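Local coordinates for uncharacterized conserved protein (Staphylococcus epidermidis, PDB 3FRM) that is of unknown function but is probably related to the GNAT acetyltransferases, with two such regions, and carries a bound sodium ion in the crystal, at residues D22-I27 with W42-M47; P48-W53 with E84-K89; L72-P77 with Y247-E252; G98-Y103 with V224-D229. All coordinates share one frame; numbering follows the deposited sequence.

Contact 1 of 4, residues D22-I27 with W42-M47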
loop_
_atom_site.group_PDB
_atom_site.type_symbol
_atom_site.label_atom_id
_atom_site.label_comp_id
_atom_site.label_asym_id
_atom_site.label_seq_id
_atom_site.Cartn_x
_atom_site.Cartn_y
_atom_site.Cartn_z
ATOM N N ASP A 22 8.007 -17.815 -25.606
ATOM C CA ASP A 22 7.162 -17.939 -26.788
ATOM C C ASP A 22 6.005 -16.955 -26.678
ATOM O O ASP A 22 6.052 -16.069 -25.858
ATOM C CB ASP A 22 6.686 -19.364 -26.969
ATOM C CG ASP A 22 5.809 -19.835 -25.841
ATOM O OD1 ASP A 22 5.803 -21.065 -25.544
ATOM O OD2 ASP A 22 5.124 -19.001 -25.233
ATOM N N SER A 23 4.964 -17.082 -27.479
ATOM C CA SER A 23 3.954 -16.034 -27.446
ATOM C C SER A 23 3.100 -16.061 -26.184
ATOM O O SER A 23 2.514 -15.038 -25.824
ATOM C CB SER A 23 3.052 -16.076 -28.654
ATOM O OG SER A 23 2.224 -17.214 -28.569
ATOM N N ARG A 24 3.027 -17.188 -25.496
ATOM C CA ARG A 24 2.229 -17.149 -24.283
ATOM C C ARG A 24 2.952 -16.882 -22.963
ATOM O O ARG A 24 2.316 -16.340 -22.045
ATOM C CB ARG A 24 1.254 -18.343 -24.137
ATOM C CG ARG A 24 1.676 -19.642 -24.667
ATOM C CD ARG A 24 0.597 -20.702 -24.344
ATOM N NE ARG A 24 1.221 -21.860 -23.719
ATOM C CZ ARG A 24 1.266 -22.140 -22.402
ATOM N NH1 ARG A 24 1.887 -23.254 -21.992
ATOM N NH2 ARG A 24 0.661 -21.372 -21.502
ATOM N N LYS A 25 4.242 -17.244 -22.870
ATOM C CA LYS A 25 4.983 -17.229 -21.596
ATOM C C LYS A 25 6.517 -17.286 -21.700
ATOM O O LYS A 25 7.080 -17.853 -22.615
ATOM C CB LYS A 25 4.562 -18.422 -20.759
ATOM C CG LYS A 25 4.663 -19.710 -21.551
ATOM C CD LYS A 25 5.526 -20.690 -20.887
ATOM C CE LYS A 25 5.393 -22.116 -21.543
ATOM N NZ LYS A 25 5.536 -22.100 -23.027
ATOM N N ALA A 26 7.176 -16.702 -20.721
ATOM C CA ALA A 26 8.613 -16.786 -20.557
ATOM C C ALA A 26 8.794 -17.626 -19.315
ATOM O O ALA A 26 8.098 -17.411 -18.343
ATOM C CB ALA A 26 9.215 -15.355 -20.337
ATOM N N ILE A 27 9.686 -18.597 -19.349
ATOM C CA ILE A 27 10.017 -19.408 -18.162
ATOM C C ILE A 27 11.428 -19.075 -17.632
ATOM O O ILE A 27 12.367 -19.095 -18.396
ATOM C CB ILE A 27 10.013 -20.858 -18.529
ATOM C CG1 ILE A 27 8.602 -21.286 -18.978
ATOM C CG2 ILE A 27 10.612 -21.714 -17.395
ATOM C CD1 ILE A 27 8.486 -22.804 -19.137
ATOM N N TRP A 42 7.244 -18.460 -13.898
ATOM C CA TRP A 42 6.707 -18.294 -15.200
ATOM C C TRP A 42 6.105 -16.880 -15.320
ATOM O O TRP A 42 5.338 -16.487 -14.459
ATOM C CB TRP A 42 5.561 -19.281 -15.391
ATOM C CG TRP A 42 5.930 -20.612 -15.799
ATOM C CD1 TRP A 42 6.961 -21.405 -15.282
ATOM C CD2 TRP A 42 5.222 -21.429 -16.730
ATOM N NE1 TRP A 42 6.936 -22.647 -15.894
ATOM C CE2 TRP A 42 5.879 -22.696 -16.768
ATOM C CE3 TRP A 42 4.104 -21.224 -17.528
ATOM C CZ2 TRP A 42 5.458 -23.733 -17.597
ATOM C CZ3 TRP A 42 3.697 -22.262 -18.349
ATOM C CH2 TRP A 42 4.383 -23.492 -18.388
ATOM N N ILE A 43 6.447 -16.154 -16.387
ATOM C CA ILE A 43 5.854 -14.854 -16.687
ATOM C C ILE A 43 4.904 -15.082 -17.876
ATOM O O ILE A 43 5.349 -15.302 -18.979
ATOM C CB ILE A 43 6.914 -13.839 -17.096
ATOM C CG1 ILE A 43 8.140 -13.867 -16.160
ATOM C CG2 ILE A 43 6.349 -12.383 -17.191
ATOM C CD1 ILE A 43 7.858 -13.516 -14.745
ATOM N N TYR A 44 3.595 -15.034 -17.671
ATOM C CA TYR A 44 2.685 -15.180 -18.816
ATOM C C TYR A 44 2.686 -13.910 -19.666
ATOM O O TYR A 44 2.759 -12.803 -19.136
ATOM C CB TYR A 44 1.242 -15.472 -18.385
ATOM C CG TYR A 44 0.956 -16.890 -17.922
ATOM C CD1 TYR A 44 0.929 -17.954 -18.821
ATOM C CD2 TYR A 44 0.673 -17.158 -16.605
ATOM C CE1 TYR A 44 0.665 -19.233 -18.421
ATOM C CE2 TYR A 44 0.381 -18.494 -16.186
ATOM C CZ TYR A 44 0.400 -19.496 -17.099
ATOM O OH TYR A 44 0.110 -20.752 -16.691
ATOM N N LYS A 45 2.579 -14.095 -20.978
ATOM C CA LYS A 45 2.320 -13.038 -21.914
ATOM C C LYS A 45 0.849 -13.027 -22.345
ATOM O O LYS A 45 0.256 -11.957 -22.523
ATOM C CB LYS A 45 3.254 -13.188 -23.097
ATOM C CG LYS A 45 4.663 -12.733 -22.693
ATOM C CD LYS A 45 5.805 -13.393 -23.468
ATOM C CE LYS A 45 6.135 -12.610 -24.718
ATOM N NZ LYS A 45 6.904 -13.483 -25.652
ATOM N N THR A 46 0.243 -14.201 -22.462
ATOM C CA THR A 46 -1.208 -14.283 -22.667
ATOM C C THR A 46 -1.881 -15.173 -21.612
ATOM O O THR A 46 -1.310 -16.122 -21.138
ATOM C CB THR A 46 -1.568 -14.735 -24.084
ATOM O OG1 THR A 46 -0.833 -15.932 -24.362
ATOM C CG2 THR A 46 -1.164 -13.673 -25.082
HETATM N N MSE A 47 -3.109 -14.837 -21.264
HETATM C CA MSE A 47 -3.915 -15.562 -20.287
HETATM C C MSE A 47 -4.170 -17.010 -20.610
HETATM O O MSE A 47 -4.840 -17.305 -21.582
HETATM C CB MSE A 47 -5.295 -14.905 -20.165
HETATM C CG MSE A 47 -5.369 -13.841 -19.108
HETATM SE SE MSE A 47 -5.218 -14.511 -17.236
HETATM C CE MSE A 47 -5.386 -12.693 -16.481
HETATM O O HOH W 1 -1.019 -18.995 -21.436
#
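The indole of Trp-42 carries two neighbours on a single face, and both run alongside it from the adjacent strand. Lys-25 CD lies 3.9 Å from the centroid of the six-membered ring of Trp-42, and Ile-27 CG1 lies 3.8 Å from that of the five-membered ring, both CH-pi contacts. The lysine chain, bent at chi2 and chi4, runs along the indole face, and Lys-25 NZ meets Asp-22 OD1 in a 2.7 Å salt bridge. Arg-24 runs beside Tyr-44, the guanidinium 41° from the phenol plane, with Arg-24 NH2 3.8 Å from Tyr-44 CE1, at the ring edge. The backbones form an antiparallel hairpin in which Ala-26 and Ile-43 exchange both hydrogen bonds. Beyond that pair the carbonyl of Arg-24 takes two donors, Lys-45 N and Thr-46 N, both above its plane. On the aromatic side the hairpin faces helix 50-66, where Asp-56 pairs with Arg-24 and bonds Tyr-44 OH, while strand 72-75 flanks strand 41-44.

Contact 2 of 4, residues P48-W53 with E84-K89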
loop_
_atom_site.group_PDB
_atom_site.type_symbol
_atom_site.label_atom_id
_atom_site.label_comp_id
_atom_site.label_asym_id
_atom_site.label_seq_id
_atom_site.Cartn_x
_atom_site.Cartn_y
_atom_site.Cartn_z
ATOM N N PRO A 48 -3.680 -17.918 -19.767
ATOM C CA PRO A 48 -4.018 -19.318 -19.921
ATOM C C PRO A 48 -5.498 -19.540 -19.600
ATOM O O PRO A 48 -6.024 -18.851 -18.758
ATOM C CB PRO A 48 -3.141 -20.000 -18.855
ATOM C CG PRO A 48 -2.936 -18.988 -17.801
ATOM C CD PRO A 48 -2.850 -17.674 -18.574
ATOM N N THR A 49 -6.179 -20.473 -20.253
ATOM C CA THR A 49 -7.414 -20.964 -19.679
ATOM C C THR A 49 -7.048 -21.765 -18.429
ATOM O O THR A 49 -5.877 -22.154 -18.198
ATOM C CB THR A 49 -8.120 -21.949 -20.576
ATOM O OG1 THR A 49 -7.463 -23.225 -20.486
ATOM C CG2 THR A 49 -8.135 -21.467 -21.992
HETATM N N MSE A 50 -8.077 -22.022 -17.636
HETATM C CA MSE A 50 -7.989 -22.827 -16.454
HETATM C C MSE A 50 -7.301 -24.130 -16.750
HETATM O O MSE A 50 -6.411 -24.497 -16.010
HETATM C CB MSE A 50 -9.372 -23.050 -15.885
HETATM C CG MSE A 50 -9.405 -23.185 -14.384
HETATM SE SE MSE A 50 -9.860 -25.006 -13.899
HETATM C CE MSE A 50 -11.814 -25.076 -13.905
ATOM N N ASN A 51 -7.671 -24.800 -17.842
ATOM C CA ASN A 51 -7.085 -26.111 -18.230
ATOM C C ASN A 51 -5.624 -26.035 -18.612
ATOM O O ASN A 51 -4.859 -26.888 -18.238
ATOM C CB ASN A 51 -7.834 -26.704 -19.421
ATOM C CG ASN A 51 -9.271 -27.032 -19.100
ATOM O OD1 ASN A 51 -9.563 -27.547 -18.024
ATOM N ND2 ASN A 51 -10.191 -26.768 -20.053
ATOM N N GLN A 52 -5.277 -25.010 -19.394
ATOM C CA GLN A 52 -3.903 -24.673 -19.694
ATOM C C GLN A 52 -3.119 -24.515 -18.402
ATOM O O GLN A 52 -2.063 -25.112 -18.242
ATOM C CB GLN A 52 -3.828 -23.334 -20.404
ATOM C CG GLN A 52 -3.397 -23.349 -21.829
ATOM C CD GLN A 52 -2.159 -24.185 -22.162
ATOM O OE1 GLN A 52 -1.881 -24.404 -23.337
ATOM N NE2 GLN A 52 -1.418 -24.638 -21.164
ATOM N N TRP A 53 -3.648 -23.702 -17.491
ATOM C CA TRP A 53 -2.973 -23.425 -16.228
ATOM C C TRP A 53 -2.653 -24.682 -15.442
ATOM O O TRP A 53 -1.584 -24.759 -14.822
ATOM C CB TRP A 53 -3.732 -22.380 -15.345
ATOM C CG TRP A 53 -2.947 -22.011 -14.086
ATOM C CD1 TRP A 53 -1.732 -21.364 -14.042
ATOM C CD2 TRP A 53 -3.282 -22.314 -12.717
ATOM N NE1 TRP A 53 -1.310 -21.237 -12.738
ATOM C CE2 TRP A 53 -2.241 -21.802 -11.909
ATOM C CE3 TRP A 53 -4.374 -22.932 -12.100
ATOM C CZ2 TRP A 53 -2.231 -21.924 -10.507
ATOM C CZ3 TRP A 53 -4.382 -23.039 -10.709
ATOM C CH2 TRP A 53 -3.300 -22.522 -9.919
ATOM N N GLU A 84 -12.876 -15.516 -13.294
ATOM C CA GLU A 84 -13.404 -16.088 -12.079
ATOM C C GLU A 84 -13.051 -17.578 -11.888
ATOM O O GLU A 84 -12.574 -18.012 -10.826
ATOM C CB GLU A 84 -14.916 -15.940 -12.061
ATOM C CG GLU A 84 -15.484 -16.376 -10.720
ATOM C CD GLU A 84 -16.902 -16.879 -10.828
ATOM O OE1 GLU A 84 -17.783 -16.086 -11.295
ATOM O OE2 GLU A 84 -17.124 -18.062 -10.432
ATOM N N VAL A 85 -13.257 -18.339 -12.940
ATOM C CA VAL A 85 -13.106 -19.763 -12.878
ATOM C C VAL A 85 -11.659 -20.161 -12.510
ATOM O O VAL A 85 -11.428 -21.133 -11.711
ATOM C CB VAL A 85 -13.578 -20.373 -14.179
ATOM C CG1 VAL A 85 -13.414 -21.894 -14.133
ATOM C CG2 VAL A 85 -15.057 -19.970 -14.426
ATOM N N LEU A 86 -10.706 -19.372 -13.032
ATOM C CA LEU A 86 -9.302 -19.615 -12.799
ATOM C C LEU A 86 -8.906 -19.096 -11.407
ATOM O O LEU A 86 -8.102 -19.730 -10.698
ATOM C CB LEU A 86 -8.479 -18.984 -13.923
ATOM C CG LEU A 86 -6.952 -18.921 -13.723
ATOM C CD1 LEU A 86 -6.410 -20.285 -13.516
ATOM C CD2 LEU A 86 -6.247 -18.285 -14.884
ATOM N N LEU A 87 -9.448 -17.935 -11.006
ATOM C CA LEU A 87 -9.226 -17.456 -9.647
ATOM C C LEU A 87 -9.655 -18.554 -8.704
ATOM O O LEU A 87 -8.938 -18.878 -7.760
ATOM C CB LEU A 87 -10.039 -16.223 -9.326
ATOM C CG LEU A 87 -9.435 -14.885 -9.797
ATOM C CD1 LEU A 87 -10.496 -13.760 -9.651
ATOM C CD2 LEU A 87 -8.122 -14.547 -9.066
ATOM N N GLU A 88 -10.823 -19.113 -8.976
ATOM C CA GLU A 88 -11.408 -20.078 -8.105
ATOM C C GLU A 88 -10.490 -21.278 -7.963
ATOM O O GLU A 88 -10.245 -21.746 -6.851
ATOM C CB GLU A 88 -12.769 -20.496 -8.635
ATOM C CG GLU A 88 -13.567 -21.119 -7.549
ATOM C CD GLU A 88 -14.551 -22.146 -8.082
ATOM O OE1 GLU A 88 -15.287 -22.788 -7.278
ATOM O OE2 GLU A 88 -14.607 -22.294 -9.327
ATOM N N LYS A 89 -9.920 -21.735 -9.058
ATOM C CA LYS A 89 -8.963 -22.807 -8.976
ATOM C C LYS A 89 -7.704 -22.430 -8.151
ATOM O O LYS A 89 -7.203 -23.241 -7.319
ATOM C CB LYS A 89 -8.541 -23.222 -10.365
ATOM C CG LYS A 89 -7.654 -24.450 -10.354
ATOM C CD LYS A 89 -8.447 -25.704 -10.633
ATOM C CE LYS A 89 -9.445 -25.987 -9.578
ATOM N NZ LYS A 89 -10.459 -26.866 -10.178
#
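Leu-86 is the central bump of this interface: its CG lies anti to the backbone N (chi1 169°), which carries the two methyls toward the start of the facing helix. There CD1 rests obliquely against the indole where its two rings join, 3.6 Å from Trp-53 CE3, the side chains crossing at about a right angle. The other methyl, CD2, rests near the carbonyl oxygen of Pro-48. One turn on, Lys-89 uses its aliphatic part; CG meets the indole edge in its plane, 3.6 Å from Trp-53 CZ3. Helices 50-66 and 84-92 meet by apolar packing, with no hydrogen bond between the two segments, beside the sheet in the N-terminal half, whose family of unknown function is grouped with the acetyltransferases. Selenomethionine Met-50, bent at chi2 and chi3, fits into the groove between Val-85, Leu-86 and Lys-89. Its CG sits over Leu-86 CA, SE comes 3.6 Å from Lys-89 CD, and CE ends 3.6 Å from Val-85 CG1. Thr-49 occupies the N-cap of the first helix, its OG1 accepting from Gln-52 N in a nearly straight 3.0 Å bond. The indole of Trp-53 also meets Phe-74 and Phe-95 edge-to-face.

Contact 3 of 4, residues L72-P77 with Y247-E252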
loop_
_atom_site.group_PDB
_atom_site.type_symbol
_atom_site.label_atom_id
_atom_site.label_comp_id
_atom_site.label_asym_id
_atom_site.label_seq_id
_atom_site.Cartn_x
_atom_site.Cartn_y
_atom_site.Cartn_z
ATOM N N LEU A 72 5.906 -22.755 -6.247
ATOM C CA LEU A 72 5.322 -22.582 -7.544
ATOM C C LEU A 72 4.951 -21.102 -7.706
ATOM O O LEU A 72 4.469 -20.486 -6.762
ATOM C CB LEU A 72 4.049 -23.429 -7.677
ATOM C CG LEU A 72 4.028 -24.934 -7.662
ATOM C CD1 LEU A 72 2.633 -25.396 -8.174
ATOM C CD2 LEU A 72 5.113 -25.475 -8.563
ATOM N N SER A 73 5.139 -20.538 -8.897
ATOM C CA SER A 73 4.776 -19.171 -9.072
ATOM C C SER A 73 4.559 -18.696 -10.526
ATOM O O SER A 73 5.225 -19.147 -11.427
ATOM C CB SER A 73 5.781 -18.306 -8.327
ATOM O OG SER A 73 6.990 -18.255 -9.001
ATOM N N PHE A 74 3.633 -17.761 -10.709
ATOM C CA PHE A 74 3.281 -17.252 -11.999
ATOM C C PHE A 74 2.928 -15.798 -11.865
ATOM O O PHE A 74 2.395 -15.377 -10.838
ATOM C CB PHE A 74 2.042 -18.001 -12.540
ATOM C CG PHE A 74 2.177 -19.539 -12.506
ATOM C CD1 PHE A 74 2.518 -20.244 -13.643
ATOM C CD2 PHE A 74 1.988 -20.250 -11.328
ATOM C CE1 PHE A 74 2.643 -21.664 -13.614
ATOM C CE2 PHE A 74 2.140 -21.660 -11.292
ATOM C CZ PHE A 74 2.447 -22.355 -12.434
ATOM N N SER A 75 3.257 -15.034 -12.909
ATOM C CA SER A 75 2.751 -13.696 -13.142
ATOM C C SER A 75 1.836 -13.797 -14.312
ATOM O O SER A 75 2.131 -14.564 -15.213
ATOM C CB SER A 75 3.847 -12.784 -13.620
ATOM O OG SER A 75 4.743 -12.691 -12.611
ATOM N N PHE A 76 0.822 -12.934 -14.345
ATOM C CA PHE A 76 -0.116 -12.917 -15.428
ATOM C C PHE A 76 0.111 -11.683 -16.316
ATOM O O PHE A 76 1.007 -10.880 -16.071
ATOM C CB PHE A 76 -1.557 -13.060 -14.881
ATOM C CG PHE A 76 -1.844 -14.416 -14.306
ATOM C CD1 PHE A 76 -2.259 -15.436 -15.104
ATOM C CD2 PHE A 76 -1.661 -14.672 -12.961
ATOM C CE1 PHE A 76 -2.498 -16.729 -14.563
ATOM C CE2 PHE A 76 -1.883 -15.913 -12.418
ATOM C CZ PHE A 76 -2.306 -16.959 -13.223
ATOM N N PRO A 77 -0.664 -11.543 -17.390
ATOM C CA PRO A 77 -0.300 -10.470 -18.332
ATOM C C PRO A 77 -0.507 -9.071 -17.744
ATOM O O PRO A 77 -1.410 -8.840 -16.951
ATOM C CB PRO A 77 -1.256 -10.690 -19.482
ATOM C CG PRO A 77 -1.586 -12.264 -19.344
ATOM C CD PRO A 77 -1.699 -12.465 -17.904
ATOM N N TYR A 247 -1.191 -9.269 -11.874
ATOM C CA TYR A 247 -1.485 -10.308 -10.895
ATOM C C TYR A 247 -0.326 -11.318 -10.831
ATOM O O TYR A 247 0.315 -11.591 -11.833
ATOM C CB TYR A 247 -2.819 -11.043 -11.209
ATOM C CG TYR A 247 -3.935 -10.237 -10.686
ATOM C CD1 TYR A 247 -4.335 -10.329 -9.362
ATOM C CD2 TYR A 247 -4.525 -9.267 -11.495
ATOM C CE1 TYR A 247 -5.317 -9.473 -8.843
ATOM C CE2 TYR A 247 -5.499 -8.439 -11.015
ATOM C CZ TYR A 247 -5.911 -8.521 -9.703
ATOM O OH TYR A 247 -6.894 -7.612 -9.288
ATOM N N HIS A 248 -0.101 -11.897 -9.663
ATOM C CA HIS A 248 0.967 -12.837 -9.472
ATOM C C HIS A 248 0.606 -13.755 -8.282
ATOM O O HIS A 248 -0.036 -13.361 -7.303
ATOM C CB HIS A 248 2.343 -12.141 -9.311
ATOM C CG HIS A 248 2.680 -11.799 -7.901
ATOM N ND1 HIS A 248 2.357 -10.584 -7.332
ATOM C CD2 HIS A 248 3.256 -12.535 -6.919
ATOM C CE1 HIS A 248 2.728 -10.580 -6.063
ATOM N NE2 HIS A 248 3.287 -11.746 -5.792
ATOM N N ILE A 249 0.951 -15.007 -8.420
ATOM C CA ILE A 249 0.576 -15.943 -7.389
ATOM C C ILE A 249 1.783 -16.721 -6.969
ATOM O O ILE A 249 2.671 -16.926 -7.782
ATOM C CB ILE A 249 -0.535 -16.877 -7.905
ATOM C CG1 ILE A 249 -0.095 -17.639 -9.140
ATOM C CG2 ILE A 249 -1.772 -16.038 -8.285
ATOM C CD1 ILE A 249 -1.020 -18.833 -9.417
ATOM N N LEU A 250 1.763 -17.209 -5.726
ATOM C CA LEU A 250 2.877 -17.904 -5.097
ATOM C C LEU A 250 2.342 -18.954 -4.148
ATOM O O LEU A 250 1.444 -18.671 -3.347
ATOM C CB LEU A 250 3.748 -16.894 -4.291
ATOM C CG LEU A 250 4.935 -17.436 -3.438
ATOM C CD1 LEU A 250 5.919 -18.225 -4.314
ATOM C CD2 LEU A 250 5.691 -16.256 -2.785
ATOM N N LYS A 251 2.875 -20.170 -4.267
ATOM C CA LYS A 251 2.686 -21.237 -3.297
ATOM C C LYS A 251 4.073 -21.618 -2.826
ATOM O O LYS A 251 4.876 -22.099 -3.601
ATOM C CB LYS A 251 2.026 -22.459 -3.907
ATOM C CG LYS A 251 1.604 -23.488 -2.870
ATOM C CD LYS A 251 0.852 -24.625 -3.553
ATOM C CE LYS A 251 0.377 -25.680 -2.566
ATOM N NZ LYS A 251 -0.686 -26.534 -3.194
ATOM N N GLU A 252 4.352 -21.391 -1.553
ATOM C CA GLU A 252 5.696 -21.552 -1.028
ATOM C C GLU A 252 6.121 -23.012 -0.948
ATOM O O GLU A 252 7.320 -23.289 -0.957
ATOM C CB GLU A 252 5.801 -20.863 0.313
ATOM C CG GLU A 252 5.684 -19.330 0.198
ATOM C CD GLU A 252 5.695 -18.590 1.555
ATOM O OE1 GLU A 252 5.116 -17.472 1.609
ATOM O OE2 GLU A 252 6.284 -19.094 2.553
HETATM O O HOH W 2 -2.292 -9.690 -14.551
#
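Two phenyl rings, Phe-74 and Phe-76, belong to segment 72-77, two residues apart, and Ile-249 of the partner strand meets both obliquely. At the edge of the Phe-76 ring, near its plane, lies the carbonyl oxygen of Tyr-247, while CE2 of Phe-76 is 4.1 Å from Ile-249 CG1. A water lies in plane at the edge of the Tyr-247 ring. The strands run antiparallel, their axes 4.8 Å apart, in the mixed sheet of what is probably a GNAT-like fold, where the last strand of the chain pairs with one from the N-terminal half. Ile-249 holds CG1 in the crowded position between backbone N and carbonyl carbon (chi1 58°), which tips CD1 to 3.8 Å from Phe-74 CD2. Ile-249 and Phe-74 form a hydrogen-bonded pair, as do Leu-72 and Lys-251. Phe-76 N adds a further bond, to Tyr-247 O. Trp-42 meets Phe-74 edge-to-face. On the other face of the sheet, with Ser-75 and His-248, Leu-250 CD1 packs 4.0 Å from Ser-73 CB. The phenol of Tyr-247 reaches across to His-201 of the second subunit. The ring-edge water also joins the segments, donating to Pro-77 O at 2.7 Å and accepting from Tyr-247 N at 2.9 Å.

Contact 4 of 4, residues G98-Y103 with V224-D229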
loop_
_atom_site.group_PDB
_atom_site.type_symbol
_atom_site.label_atom_id
_atom_site.label_comp_id
_atom_site.label_asym_id
_atom_site.label_seq_id
_atom_site.Cartn_x
_atom_site.Cartn_y
_atom_site.Cartn_z
ATOM N N GLY A 98 -1.418 -11.857 -5.402
ATOM C CA GLY A 98 -1.075 -10.491 -5.140
ATOM C C GLY A 98 -1.006 -9.695 -6.429
ATOM O O GLY A 98 -1.280 -10.225 -7.491
ATOM N N VAL A 99 -0.630 -8.429 -6.335
ATOM C CA VAL A 99 -0.549 -7.548 -7.479
ATOM C C VAL A 99 0.799 -6.829 -7.465
ATOM O O VAL A 99 1.262 -6.310 -6.413
ATOM C CB VAL A 99 -1.695 -6.551 -7.425
ATOM C CG1 VAL A 99 -1.569 -5.457 -8.515
ATOM C CG2 VAL A 99 -3.033 -7.286 -7.608
ATOM N N LEU A 100 1.475 -6.838 -8.614
ATOM C CA LEU A 100 2.665 -6.005 -8.805
ATOM C C LEU A 100 2.166 -4.757 -9.438
ATOM O O LEU A 100 1.268 -4.823 -10.269
ATOM C CB LEU A 100 3.631 -6.660 -9.771
ATOM C CG LEU A 100 4.687 -7.678 -9.317
ATOM C CD1 LEU A 100 4.699 -8.050 -7.794
ATOM C CD2 LEU A 100 4.580 -8.919 -10.216
ATOM N N GLU A 101 2.747 -3.627 -9.061
ATOM C CA GLU A 101 2.395 -2.315 -9.618
ATOM C C GLU A 101 3.624 -1.649 -10.210
ATOM O O GLU A 101 4.684 -1.563 -9.538
ATOM C CB GLU A 101 1.901 -1.407 -8.515
ATOM C CG GLU A 101 0.482 -1.667 -8.149
ATOM C CD GLU A 101 0.062 -1.044 -6.813
ATOM O OE1 GLU A 101 -1.162 -1.110 -6.508
ATOM O OE2 GLU A 101 0.927 -0.479 -6.080
ATOM N N LEU A 102 3.500 -1.209 -11.458
ATOM C CA LEU A 102 4.584 -0.494 -12.087
ATOM C C LEU A 102 4.470 1.029 -11.844
ATOM O O LEU A 102 3.452 1.638 -12.204
ATOM C CB LEU A 102 4.599 -0.773 -13.588
ATOM C CG LEU A 102 5.658 0.001 -14.395
ATOM C CD1 LEU A 102 7.095 -0.531 -14.096
ATOM C CD2 LEU A 102 5.353 -0.103 -15.922
ATOM N N TYR A 103 5.500 1.618 -11.220
ATOM C CA TYR A 103 5.613 3.097 -11.047
ATOM C C TYR A 103 6.684 3.728 -11.899
ATOM O O TYR A 103 7.763 3.175 -12.101
ATOM C CB TYR A 103 5.827 3.484 -9.571
ATOM C CG TYR A 103 4.635 3.121 -8.732
ATOM C CD1 TYR A 103 3.526 3.947 -8.673
ATOM C CD2 TYR A 103 4.552 1.882 -8.109
ATOM C CE1 TYR A 103 2.404 3.596 -7.950
ATOM C CE2 TYR A 103 3.441 1.522 -7.366
ATOM C CZ TYR A 103 2.376 2.391 -7.281
ATOM O OH TYR A 103 1.244 2.030 -6.561
ATOM N N VAL A 224 9.048 -1.506 -9.669
ATOM C CA VAL A 224 7.880 -2.285 -9.462
ATOM C C VAL A 224 7.729 -2.539 -7.989
ATOM O O VAL A 224 8.660 -2.894 -7.351
ATOM C CB VAL A 224 8.009 -3.637 -10.191
ATOM C CG1 VAL A 224 7.278 -4.727 -9.441
ATOM C CG2 VAL A 224 7.505 -3.530 -11.642
ATOM N N ALA A 225 6.525 -2.410 -7.453
ATOM C CA ALA A 225 6.272 -2.694 -6.025
ATOM C C ALA A 225 5.093 -3.592 -5.844
ATOM O O ALA A 225 4.091 -3.466 -6.586
ATOM C CB ALA A 225 6.019 -1.397 -5.262
ATOM N N ASP A 226 5.159 -4.468 -4.842
ATOM C CA ASP A 226 3.973 -5.252 -4.537
ATOM C C ASP A 226 3.181 -4.748 -3.330
ATOM O O ASP A 226 3.394 -3.603 -2.880
ATOM C CB ASP A 226 4.274 -6.746 -4.458
ATOM C CG ASP A 226 5.280 -7.076 -3.387
ATOM O OD1 ASP A 226 5.182 -6.446 -2.308
ATOM O OD2 ASP A 226 6.147 -7.963 -3.620
ATOM N N GLY A 227 2.242 -5.591 -2.846
ATOM C CA GLY A 227 1.347 -5.271 -1.714
ATOM C C GLY A 227 2.081 -5.165 -0.377
ATOM O O GLY A 227 1.735 -4.339 0.467
ATOM N N LYS A 228 3.107 -5.987 -0.172
ATOM C CA LYS A 228 3.914 -5.875 1.061
ATOM C C LYS A 228 5.131 -4.977 0.835
ATOM O O LYS A 228 6.289 -5.386 1.041
ATOM C CB LYS A 228 4.336 -7.237 1.608
ATOM C CG LYS A 228 3.361 -7.874 2.629
ATOM C CD LYS A 228 4.087 -8.414 3.937
ATOM C CE LYS A 228 5.658 -8.429 3.894
ATOM N NZ LYS A 228 6.303 -8.998 5.151
ATOM N N ASP A 229 4.864 -3.762 0.380
ATOM C CA ASP A 229 5.934 -2.807 0.154
ATOM C C ASP A 229 5.527 -1.489 0.827
ATOM O O ASP A 229 4.561 -0.793 0.445
ATOM C CB ASP A 229 6.233 -2.658 -1.345
ATOM C CG ASP A 229 7.559 -1.933 -1.634
ATOM O OD1 ASP A 229 8.033 -1.071 -0.827
ATOM O OD2 ASP A 229 8.115 -2.215 -2.722
#
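A short antiparallel bridge within the mixed sheet pairs strand 96-105 with strand 221-225. Glu-101 and Ala-225 are the hydrogen-bonded pair: Glu-101 N gives to Ala-225 O at 2.8 Å and Ala-225 N returns to Glu-101 O at 2.9 Å, each donor in the plane of its carbonyl. Val-224 shares a face with Leu-102, its CG2 3.9 Å from Leu-102 CD1, and also meets Leu-100, with Val-224 CG1 3.9 Å from Leu-100 CG. The two strands come from separate acetyltransferase-related regions, consistent with two GNAT-like units sharing one sheet, with the last strand, 241-251, on the other side of strand 96-105. Past Ala-225 the chain turns away, and Leu-100 CD1 still meets Asp-226 CB at 3.6 Å. On the Ala-225 face Glu-101 extends beyond CG so that OE2 accepts from Tyr-103 OH, although the position of OE2 is less certain; Lys-232 offers that carboxylate a salt bridge. Asp-229 OD1 then accepts from Ala-231 N, ahead of helix 232-237.

Overall arrangement
Contacts 1, 3 and 4 lie on one mixed sheet and contact 2 on the helices beside it. Strands 41-44 and 72-75 are neighbours, linking contact 1 to contact 3, and strands 241-251 and 96-105 link contact 3 to contact 4. Contact 3 is the buried one, held by regular backbone bonds and aromatic packing; the others are partly buried. Contact 1, toward the sheet's outer end, adds charged groups, and a water bridges in both contacts 1 and 3, whereas contact 2 depends on apolar shape between its segments. Trp-53 bridges contacts 2 and 3, touching Ile-249. Contact 4, nearest the chain's centre, joins the two acetyltransferase-related regions and, like contacts 2 and 3, touches the second subunit.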